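Cel44C (Paenibacillus polymyxa, PDB 2YIH) hydrolyses the beta-1,4-glucan backbone of xyloglucan and of cellulose, this chain being the family 44 glycoside hydrolase part of a longer, multi-domain enzyme. Local coordinates at residues Val203-Leu208 with Lys240-Ala245; Pro111-Val116 with Ala183-Pro188; Phe229-Tyr234 with Asp279-His284. The protein carries 8 engineered substitutions. All coordinates share one frame; numbering follows the deposited sequence.

Interaction 1: Val203-Leu208 with Lys240-Ala245; sequences VGAKEL and KDLQTA. With XYS (alpha-D-xylopyranose), chain B; BGC (beta-D-glucopyranose), chain C.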
loop_
_atom_site.group_PDB
_atom_site.type_symbol
_atom_site.label_atom_id
_atom_site.label_comp_id
_atom_site.label_asym_id
_atom_site.label_seq_id
_atom_site.Cartn_x
_atom_site.Cartn_y
_atom_site.Cartn_z
ATOM N N VAL A 203 6.770 -19.084 11.856
ATOM C CA VAL A 203 6.885 -18.054 12.902
ATOM C C VAL A 203 5.809 -18.232 13.997
ATOM O O VAL A 203 4.631 -18.550 13.709
ATOM C CB VAL A 203 6.813 -16.606 12.262
ATOM C CG1 VAL A 203 5.361 -16.307 11.828
ATOM C CG2 VAL A 203 7.292 -15.537 13.271
ATOM N N GLY A 204 6.216 -18.026 15.253
ATOM C CA GLY A 204 5.241 -18.014 16.372
ATOM C C GLY A 204 4.600 -16.654 16.563
ATOM O O GLY A 204 5.155 -15.630 16.116
ATOM N N ALA A 205 3.409 -16.628 17.164
ATOM C CA ALA A 205 2.766 -15.343 17.498
ATOM C C ALA A 205 3.574 -14.588 18.536
ATOM O O ALA A 205 3.860 -13.399 18.355
ATOM C CB ALA A 205 1.344 -15.541 17.962
ATOM N N LYS A 206 3.990 -15.269 19.609
ATOM C CA LYS A 206 4.822 -14.610 20.618
ATOM C C LYS A 206 6.188 -14.267 20.043
ATOM O O LYS A 206 6.705 -13.168 20.281
ATOM C CB LYS A 206 4.959 -15.474 21.880
ATOM C CG LYS A 206 5.784 -14.798 22.989
ATOM C CD LYS A 206 6.122 -15.807 24.083
ATOM C CE LYS A 206 6.698 -15.118 25.325
ATOM N NZ LYS A 206 8.059 -14.585 25.095
ATOM N N GLU A 207 6.760 -15.192 19.264
ATOM C CA GLU A 207 8.034 -14.909 18.574
ATOM C C GLU A 207 7.964 -13.593 17.786
ATOM O O GLU A 207 8.887 -12.782 17.827
ATOM C CB GLU A 207 8.399 -16.045 17.604
ATOM C CG GLU A 207 9.671 -15.730 16.820
ATOM C CD GLU A 207 9.932 -16.711 15.687
ATOM O OE1 GLU A 207 9.136 -17.662 15.511
ATOM O OE2 GLU A 207 10.928 -16.514 14.958
ATOM N N LEU A 208 6.914 -13.462 16.987
ATOM C CA LEU A 208 6.763 -12.278 16.132
ATOM C C LEU A 208 6.721 -11.007 16.983
ATOM O O LEU A 208 7.405 -10.028 16.677
ATOM C CB LEU A 208 5.529 -12.403 15.264
ATOM C CG LEU A 208 5.345 -11.222 14.300
ATOM C CD1 LEU A 208 6.613 -10.967 13.464
ATOM C CD2 LEU A 208 4.128 -11.476 13.421
ATOM N N LYS A 240 -5.932 -13.742 10.445
ATOM C CA LYS A 240 -6.801 -14.606 11.267
ATOM C C LYS A 240 -6.030 -15.256 12.436
ATOM O O LYS A 240 -6.412 -15.107 13.585
ATOM C CB LYS A 240 -7.437 -15.688 10.394
ATOM C CG LYS A 240 -8.516 -16.520 11.143
ATOM C CD LYS A 240 -9.509 -15.620 11.844
ATOM C CE LYS A 240 -10.770 -16.383 12.217
ATOM N NZ LYS A 240 -10.546 -17.188 13.438
ATOM N N ASP A 241 -4.933 -15.950 12.139
ATOM C CA ASP A 241 -4.217 -16.697 13.185
ATOM C C ASP A 241 -2.746 -16.866 12.826
ATOM O O ASP A 241 -2.070 -17.853 13.215
ATOM C CB ASP A 241 -4.913 -18.061 13.450
ATOM C CG ASP A 241 -4.888 -19.004 12.240
ATOM O OD1 ASP A 241 -4.366 -18.660 11.149
ATOM O OD2 ASP A 241 -5.433 -20.123 12.376
ATOM N N LEU A 242 -2.224 -15.857 12.129
ATOM C CA LEU A 242 -0.838 -15.884 11.728
ATOM C C LEU A 242 -0.479 -17.195 10.984
ATOM O O LEU A 242 0.548 -17.807 11.224
ATOM C CB LEU A 242 0.099 -15.589 12.929
ATOM C CG LEU A 242 1.530 -15.172 12.538
ATOM C CD1 LEU A 242 1.541 -13.821 11.781
ATOM C CD2 LEU A 242 2.397 -15.060 13.800
ATOM N N GLN A 243 -1.338 -17.563 10.045
ATOM C CA GLN A 243 -1.193 -18.774 9.229
ATOM C C GLN A 243 -1.048 -20.008 10.121
ATOM O O GLN A 243 -0.126 -20.791 9.969
ATOM C CB GLN A 243 -0.026 -18.642 8.219
ATOM C CG GLN A 243 -0.099 -19.656 7.082
ATOM C CD GLN A 243 -1.170 -19.333 6.060
ATOM O OE1 GLN A 243 -1.814 -18.254 6.083
ATOM N NE2 GLN A 243 -1.402 -20.290 5.151
ATOM N N THR A 244 -1.976 -20.146 11.061
ATOM C CA THR A 244 -1.961 -21.299 12.003
ATOM C C THR A 244 -0.614 -21.372 12.727
ATOM O O THR A 244 0.059 -22.423 12.745
ATOM C CB THR A 244 -2.243 -22.660 11.279
ATOM O OG1 THR A 244 -3.259 -22.483 10.291
ATOM C CG2 THR A 244 -2.717 -23.724 12.292
ATOM N N ALA A 245 -0.206 -20.260 13.352
ATOM C CA ALA A 245 1.036 -20.219 14.121
ATOM C C ALA A 245 1.012 -21.347 15.166
ATOM O O ALA A 245 -0.043 -21.616 15.762
ATOM C CB ALA A 245 1.202 -18.866 14.810
HETATM C C1 XYS B . 1.752 -20.599 1.052
HETATM C C2 XYS B . 1.523 -22.102 1.105
HETATM C C3 XYS B . 0.773 -22.416 2.389
HETATM C C4 XYS B . 1.648 -22.004 3.558
HETATM C C5 XYS B . 2.088 -20.541 3.449
HETATM O O2 XYS B . 0.767 -22.536 -0.026
HETATM O O3 XYS B . 0.566 -23.825 2.494
HETATM O O4 XYS B . 0.912 -22.266 4.762
HETATM O O5 XYS B . 2.609 -20.224 2.135
HETATM C C2 BGC C . -4.778 -20.905 3.047
HETATM C C3 BGC C . -4.070 -19.732 2.395
HETATM C C4 BGC C . -4.466 -19.662 0.917
HETATM C C5 BGC C . -5.967 -19.779 0.705
HETATM C C6 BGC C . -6.301 -19.924 -0.779
HETATM C C1 BGC C . -6.282 -20.800 2.812
HETATM O O2 BGC C . -4.460 -20.915 4.429
HETATM O O3 BGC C . -2.653 -19.908 2.449
HETATM O O4 BGC C . -4.072 -18.400 0.419
HETATM O O5 BGC C . -6.484 -20.902 1.407
HETATM O O6 BGC C . -5.564 -21.048 -1.284
HETATM O O HOH W 1 3.071 -19.132 11.595
#

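Interaction 2: Pro111-Val116 with Ala183-Pro188; sequences PMAGYV and ALDNEP. With BGC (beta-D-glucopyranose), chain D.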
loop_
_atom_site.group_PDB
_atom_site.type_symbol
_atom_site.label_atom_id
_atom_site.label_comp_id
_atom_site.label_asym_id
_atom_site.label_seq_id
_atom_site.Cartn_x
_atom_site.Cartn_y
_atom_site.Cartn_z
ATOM N N PRO A 111 15.350 -5.714 8.335
ATOM C CA PRO A 111 15.257 -7.196 8.374
ATOM C C PRO A 111 14.930 -7.709 9.793
ATOM O O PRO A 111 15.497 -7.200 10.774
ATOM C CB PRO A 111 16.688 -7.642 8.000
ATOM C CG PRO A 111 17.564 -6.503 8.543
ATOM C CD PRO A 111 16.744 -5.218 8.311
ATOM N N MET A 112 14.119 -8.767 9.885
ATOM C CA MET A 112 13.748 -9.293 11.199
ATOM C C MET A 112 13.699 -10.832 11.222
ATOM O O MET A 112 13.548 -11.438 12.275
ATOM C CB MET A 112 12.395 -8.666 11.617
ATOM C CG MET A 112 12.172 -8.590 13.082
ATOM S SD MET A 112 10.612 -7.785 13.515
ATOM C CE MET A 112 9.417 -8.721 12.555
ATOM N N ALA A 113 13.813 -11.477 10.065
ATOM C CA ALA A 113 13.694 -12.932 10.041
ATOM C C ALA A 113 14.921 -13.602 10.649
ATOM O O ALA A 113 14.835 -14.759 11.091
ATOM C CB ALA A 113 13.414 -13.452 8.591
ATOM N N GLY A 114 16.049 -12.887 10.641
ATOM C CA GLY A 114 17.176 -13.151 11.533
ATOM C C GLY A 114 18.540 -13.164 10.839
ATOM O O GLY A 114 19.589 -13.077 11.511
ATOM N N TYR A 115 18.538 -13.325 9.517
ATOM C CA TYR A 115 19.768 -13.304 8.719
ATOM C C TYR A 115 19.601 -12.517 7.424
ATOM O O TYR A 115 18.475 -12.408 6.888
ATOM C CB TYR A 115 20.176 -14.744 8.326
ATOM C CG TYR A 115 20.406 -15.665 9.528
ATOM C CD1 TYR A 115 19.328 -16.292 10.165
ATOM C CD2 TYR A 115 21.691 -15.865 10.033
ATOM C CE1 TYR A 115 19.533 -17.117 11.276
ATOM C CE2 TYR A 115 21.909 -16.710 11.130
ATOM C CZ TYR A 115 20.826 -17.272 11.773
ATOM O OH TYR A 115 21.036 -18.174 12.812
ATOM N N VAL A 116 20.727 -12.084 6.870
ATOM C CA VAL A 116 20.733 -11.418 5.572
ATOM C C VAL A 116 21.825 -12.024 4.677
ATOM O O VAL A 116 22.730 -12.706 5.176
ATOM C CB VAL A 116 20.911 -9.878 5.686
ATOM C CG1 VAL A 116 19.688 -9.267 6.445
ATOM C CG2 VAL A 116 22.251 -9.520 6.426
ATOM N N ALA A 183 9.687 -0.472 8.166
ATOM C CA ALA A 183 8.772 -1.602 8.287
ATOM C C ALA A 183 9.535 -2.768 8.905
ATOM O O ALA A 183 10.731 -2.980 8.598
ATOM C CB ALA A 183 8.205 -2.025 6.880
ATOM N N LEU A 184 8.813 -3.507 9.747
ATOM C CA LEU A 184 9.333 -4.671 10.448
ATOM C C LEU A 184 9.261 -5.890 9.504
ATOM O O LEU A 184 8.386 -6.732 9.618
ATOM C CB LEU A 184 8.551 -4.906 11.762
ATOM C CG LEU A 184 8.539 -3.691 12.712
ATOM C CD1 LEU A 184 7.588 -4.027 13.898
ATOM C CD2 LEU A 184 9.943 -3.364 13.243
ATOM N N ASP A 185 10.265 -5.972 8.630
ATOM C CA ASP A 185 10.396 -7.066 7.651
ATOM C C ASP A 185 9.131 -7.092 6.751
ATOM O O ASP A 185 8.513 -6.040 6.501
ATOM C CB ASP A 185 10.650 -8.386 8.387
ATOM C CG ASP A 185 11.379 -9.418 7.514
ATOM O OD1 ASP A 185 10.741 -9.992 6.608
ATOM O OD2 ASP A 185 12.577 -9.592 7.727
ATOM N N ASN A 186 8.732 -8.287 6.298
ATOM C CA ASN A 186 7.752 -8.444 5.240
ATOM C C ASN A 186 7.135 -9.827 5.383
ATOM O O ASN A 186 7.867 -10.831 5.341
ATOM C CB ASN A 186 8.447 -8.334 3.858
ATOM C CG ASN A 186 7.472 -8.510 2.700
ATOM O OD1 ASN A 186 7.408 -9.598 2.087
ATOM N ND2 ASN A 186 6.685 -7.496 2.436
ATOM N N GLU A 187 5.818 -9.869 5.563
ATOM C CA GLU A 187 5.040 -11.124 5.510
ATOM C C GLU A 187 5.637 -12.250 6.379
ATOM O O GLU A 187 5.957 -13.356 5.854
ATOM C CB GLU A 187 4.863 -11.607 4.044
ATOM C CG GLU A 187 4.118 -10.538 3.211
ATOM C CD GLU A 187 3.777 -10.943 1.780
ATOM O OE1 GLU A 187 4.231 -12.033 1.284
ATOM O OE2 GLU A 187 3.002 -10.141 1.149
ATOM N N PRO A 188 5.738 -12.002 7.693
ATOM C CA PRO A 188 6.373 -12.985 8.594
ATOM C C PRO A 188 5.700 -14.372 8.623
ATOM O O PRO A 188 6.405 -15.394 8.740
ATOM C CB PRO A 188 6.309 -12.289 9.961
ATOM C CG PRO A 188 5.112 -11.323 9.825
ATOM C CD PRO A 188 5.303 -10.784 8.431
HETATM C C2 BGC D . 3.131 -16.118 -1.817
HETATM C C3 BGC D . 4.073 -15.047 -1.263
HETATM C C4 BGC D . 3.657 -13.676 -1.797
HETATM C C5 BGC D . 2.157 -13.426 -1.653
HETATM C C6 BGC D . 1.812 -12.161 -2.438
HETATM C C1 BGC D . 1.690 -15.746 -1.469
HETATM O O2 BGC D . 3.432 -17.409 -1.268
HETATM O O3 BGC D . 5.428 -15.306 -1.660
HETATM O O4 BGC D . 4.385 -12.585 -1.210
HETATM O O5 BGC D . 1.413 -14.537 -2.168
HETATM O O6 BGC D . 2.434 -12.177 -3.730
#

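Interaction 3: Phe229-Tyr234 with Asp279-His284; sequences FGPVLY and DVFDVH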
loop_
_atom_site.group_PDB
_atom_site.type_symbol
_atom_site.label_atom_id
_atom_site.label_comp_id
_atom_site.label_asym_id
_atom_site.label_seq_id
_atom_site.Cartn_x
_atom_site.Cartn_y
_atom_site.Cartn_z
ATOM N N PHE A 229 6.189 0.389 11.075
ATOM C CA PHE A 229 5.037 -0.270 10.432
ATOM C C PHE A 229 5.153 -1.772 10.697
ATOM O O PHE A 229 6.245 -2.364 10.477
ATOM C CB PHE A 229 5.131 -0.133 8.912
ATOM C CG PHE A 229 4.787 1.229 8.377
ATOM C CD1 PHE A 229 5.497 2.371 8.803
ATOM C CD2 PHE A 229 3.806 1.360 7.416
ATOM C CE1 PHE A 229 5.198 3.639 8.270
ATOM C CE2 PHE A 229 3.511 2.603 6.847
ATOM C CZ PHE A 229 4.216 3.733 7.278
ATOM N N GLY A 230 4.067 -2.378 11.161
ATOM C CA GLY A 230 4.035 -3.844 11.326
ATOM C C GLY A 230 2.604 -4.323 11.376
ATOM O O GLY A 230 1.714 -3.529 11.632
ATOM N N PRO A 231 2.371 -5.653 11.274
ATOM C CA PRO A 231 3.338 -6.706 11.050
ATOM C C PRO A 231 3.533 -7.056 9.580
ATOM O O PRO A 231 4.250 -8.025 9.289
ATOM C CB PRO A 231 2.736 -7.927 11.814
ATOM C CG PRO A 231 1.247 -7.511 12.197
ATOM C CD PRO A 231 1.015 -6.185 11.430
ATOM N N VAL A 232 2.989 -6.238 8.662
ATOM C CA VAL A 232 3.202 -6.429 7.206
ATOM C C VAL A 232 2.602 -7.791 6.758
ATOM O O VAL A 232 3.265 -8.623 6.096
ATOM C CB VAL A 232 4.727 -6.299 6.805
ATOM C CG1 VAL A 232 4.856 -5.945 5.328
ATOM C CG2 VAL A 232 5.430 -5.182 7.652
ATOM N N LEU A 233 1.378 -8.056 7.190
ATOM C CA LEU A 233 0.778 -9.384 7.000
ATOM C C LEU A 233 0.372 -9.633 5.553
ATOM O O LEU A 233 -0.219 -8.751 4.896
ATOM C CB LEU A 233 -0.459 -9.528 7.891
ATOM C CG LEU A 233 -0.181 -9.388 9.390
ATOM C CD1 LEU A 233 -1.474 -9.563 10.206
ATOM C CD2 LEU A 233 0.858 -10.421 9.887
ATOM N N TYR A 234 0.622 -10.852 5.055
ATOM C CA TYR A 234 0.428 -11.119 3.621
ATOM C C TYR A 234 -1.026 -11.092 3.168
ATOM O O TYR A 234 -1.309 -10.832 1.983
ATOM C CB TYR A 234 1.073 -12.461 3.217
ATOM C CG TYR A 234 0.163 -13.659 3.382
ATOM C CD1 TYR A 234 -0.712 -14.065 2.352
ATOM C CD2 TYR A 234 0.181 -14.399 4.560
ATOM C CE1 TYR A 234 -1.560 -15.211 2.523
ATOM C CE2 TYR A 234 -0.653 -15.529 4.734
ATOM C CZ TYR A 234 -1.508 -15.920 3.704
ATOM O OH TYR A 234 -2.338 -17.014 3.875
ATOM N N ASP A 279 3.573 2.331 15.083
ATOM C CA ASP A 279 2.895 3.526 14.625
ATOM C C ASP A 279 1.802 3.224 13.624
ATOM O O ASP A 279 0.781 3.914 13.598
ATOM C CB ASP A 279 3.908 4.499 14.021
ATOM C CG ASP A 279 4.833 5.034 15.068
ATOM O OD1 ASP A 279 4.329 5.861 15.873
ATOM O OD2 ASP A 279 5.982 4.544 15.157
ATOM N N VAL A 280 2.023 2.208 12.778
ATOM C CA VAL A 280 1.117 1.937 11.669
ATOM C C VAL A 280 0.913 0.437 11.559
ATOM O O VAL A 280 1.896 -0.313 11.442
ATOM C CB VAL A 280 1.700 2.454 10.323
ATOM C CG1 VAL A 280 0.694 2.276 9.173
ATOM C CG2 VAL A 280 2.153 3.951 10.444
ATOM N N PHE A 281 -0.344 0.029 11.580
ATOM C CA PHE A 281 -0.692 -1.376 11.431
ATOM C C PHE A 281 -0.780 -1.625 9.946
ATOM O O PHE A 281 -1.515 -0.929 9.235
ATOM C CB PHE A 281 -2.010 -1.701 12.138
ATOM C CG PHE A 281 -2.327 -3.181 12.140
ATOM C CD1 PHE A 281 -1.779 -4.013 13.104
ATOM C CD2 PHE A 281 -3.128 -3.735 11.140
ATOM C CE1 PHE A 281 -2.035 -5.409 13.079
ATOM C CE2 PHE A 281 -3.392 -5.112 11.105
ATOM C CZ PHE A 281 -2.824 -5.950 12.073
ATOM N N ASP A 282 0.045 -2.572 9.480
ATOM C CA ASP A 282 0.488 -2.680 8.083
ATOM C C ASP A 282 0.026 -4.055 7.563
ATOM O O ASP A 282 0.403 -5.083 8.129
ATOM C CB ASP A 282 2.021 -2.593 8.109
ATOM C CG ASP A 282 2.672 -2.688 6.725
ATOM O OD1 ASP A 282 2.100 -3.337 5.829
ATOM O OD2 ASP A 282 3.776 -2.139 6.550
ATOM N N VAL A 283 -0.877 -4.053 6.582
ATOM C CA VAL A 283 -1.312 -5.291 5.905
ATOM C C VAL A 283 -1.095 -5.248 4.383
ATOM O O VAL A 283 -0.995 -4.177 3.771
ATOM C CB VAL A 283 -2.805 -5.585 6.178
ATOM C CG1 VAL A 283 -3.049 -5.767 7.672
ATOM C CG2 VAL A 283 -3.701 -4.487 5.610
ATOM N N HIS A 284 -0.996 -6.439 3.789
ATOM C CA HIS A 284 -1.135 -6.607 2.337
ATOM C C HIS A 284 -2.514 -7.192 2.005
ATOM O O HIS A 284 -3.079 -7.950 2.790
ATOM C CB HIS A 284 -0.019 -7.532 1.840
ATOM C CG HIS A 284 1.347 -6.960 2.079
ATOM N ND1 HIS A 284 2.514 -7.651 1.825
ATOM C CD2 HIS A 284 1.720 -5.721 2.490
ATOM C CE1 HIS A 284 3.551 -6.871 2.093
ATOM N NE2 HIS A 284 3.094 -5.690 2.493
#

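Interaction 1: Val203-Leu208 with Lys240-Ala245
Gly-204, the N-cap of helix 205-222, lies opposite Ala-245 with their CA atoms 5.3 Å apart, while Leu-242, Gln-243 and Thr-244 run through left-handed helical backbone angles where the chain leaves helix 236-241. Leu-242 carries most of the packing between the segments. Its CG stands anti to the backbone N (chi1 -162°), which sends the two methyls toward the start of the facing helix. CD2 lies over the cap, 3.6 Å from Gly-204 O, and also touches the CA of Ala-205. Val-203 crosses it at about a right angle, CG1 meeting Leu-242 CD2 at 3.8 Å. The other methyl, CD1, meets CD2 of Leu-208 at 3.9 Å. Beside this cluster the CB of Ala-245 packs on Val-203 O at 3.6 Å. One water joins the two loops, donating to Val-203 O (2.7 Å from the water oxygen) and to Leu-242 O. Each segment also ties itself down: Glu-207 OE1, three residues on from the N-cap, takes the N-H of Gly-204, and Asp-241 OD1 takes that of Thr-244 in an Asx motif. Gln-243 turns away to the substrate, its chain bent at chi2 (74°). NE2 donates to O3 of a glucose at 3.0 Å, weakly to O2 of the same sugar, and to O4 of a xylose at 3.1 Å, while OE1 is hydrogen-bonded to Tyr-234. Around the contact, Asp-247 accepts from the N-H groups of Ala-205 and Lys-206, Phe-258 and Tyr-261 of helix 258-273 cover Ala-205, and Leu-242 reaches Leu-233 of barrel strand 227-233.

Interaction 2: Pro111-Val116 with Ala183-Pro188
Asp-185 OD2 takes two backbone N-H groups from the facing loop: Met-112 N at 2.8 Å, fairly straight (158°) and on the anti lone pair, and Ala-113 N, a weak bond at 3.2 Å. The other oxygen, OD1, has three partners. It accepts from the N-H of Asn-186, 2.7 Å away and somewhat out of the carboxylate plane, and is hydrogen-bonded to Thr-51 OG1 and Trp-191 NE1 as well. Five partners thus grip a buried carboxylate, fixing its rotation, and they would probably stabilise its negative charge. The aspartate presents that group with CG anti to its own N (chi1 -155°), and its CB rests on Met-112 CB at 3.7 Å. From there the methionine runs on over Leu-184: SD meets Leu-184 CB at 4.0 Å, and the bend at chi3 (53°) carries the methyl CE to 3.7 Å from Leu-184 O. Leu-184 itself sits at the centre of an inverse gamma turn, where strand 181-184 gives way to the loop. Two residues beyond Asp-185, Glu-187 OE1 lies 2.6 Å from O4 of a bound glucose. The arrangement joins the loops that follow the third and fourth parallel strands of a TIM barrel, and the Asn-Glu pair after the fourth strand, at the substrate cleft, is as in clan A glycoside hydrolases.

Interaction 3: Phe229-Tyr234 with Asp279-His284
Phe-229 and Val-280 start a parallel strand pair whose short axes run 12° apart. The backbone bonds begin with Gly-230 N to Val-280 O and Asp-282 N to Gly-230 O at 2.9 Å, the latter from well above the carbonyl plane. Then comes a cis peptide before Pro-231, and Val-232 takes left-handed backbone angles, so the register slips by one in a beta bulge. Asp-282 O accepts twice across it, from Leu-233 N at 3.3 Å and weakly from Val-232 N. His-284 N, 2.7 Å from Leu-233 O, restores the pairing.

CH-pi packing occurs on both faces of the sheet. Inside the barrel Val-280 CB sits over the centre of the Phe-229 ring, 3.8 Å from its centroid, with CG1 toward CE2 and CG2 toward CE1 and CZ. On the helix-facing side Pro-231 CD lies over the Phe-281 ring at 4.0 Å from the centroid, and Leu-233 CD1 comes near CZ.

Polar side chains meet apolar ones. Asp-282 OD2 lies at the edge of the Phe-229 ring, 3.4 Å from Phe-229 CB, carboxylate and ring planes 76° apart. An alanine in place of Phe-229 has no ring, and would probably leave a gap over Val-280 and Asp-282 OD2 without its packing partner at that edge. Val-232 CG1 packs 3.3 Å from His-284 NE2. That imidazole is held by Glu-187 OE2 at ND1 and weakly by Thr-357 OG1 at NE2; Thr-357 OG1 is also hydrogen-bonded to Asp-282 OD1.

In the barrel strand 227-233 is flanked by 181-184, whose Tyr-182 and Leu-184 bond to Phe-229, and 280-285 by 353-359; Val-259 and Leu-263 of helix 258-273 cover Phe-281.

Reading from the N terminus, interaction 2 comes first: it closes the long excursion between barrel strands 105-110 and 181-184, and is complete before the others begin. Interactions 1 and 3 then cross, since 229-234 lies within the loop that interaction 1 closes, whereas 279-284 lies beyond it. Interaction 1 ties the start of helix 205-222 to the turn that follows helix 236-241; interaction 3 pairs two neighbouring barrel strands. Leu-208 joins all three, its side chain touching Met-112, Pro-188 and Pro-231. Between interactions 2 and 3, Glu-187 N meets Val-232 O at 2.9 Å, probably a hydrogen bond. Each contributes one residue to the glycan pocket: Gln-243 from interaction 1, Glu-187 from interaction 2 and Tyr-234 from interaction 3.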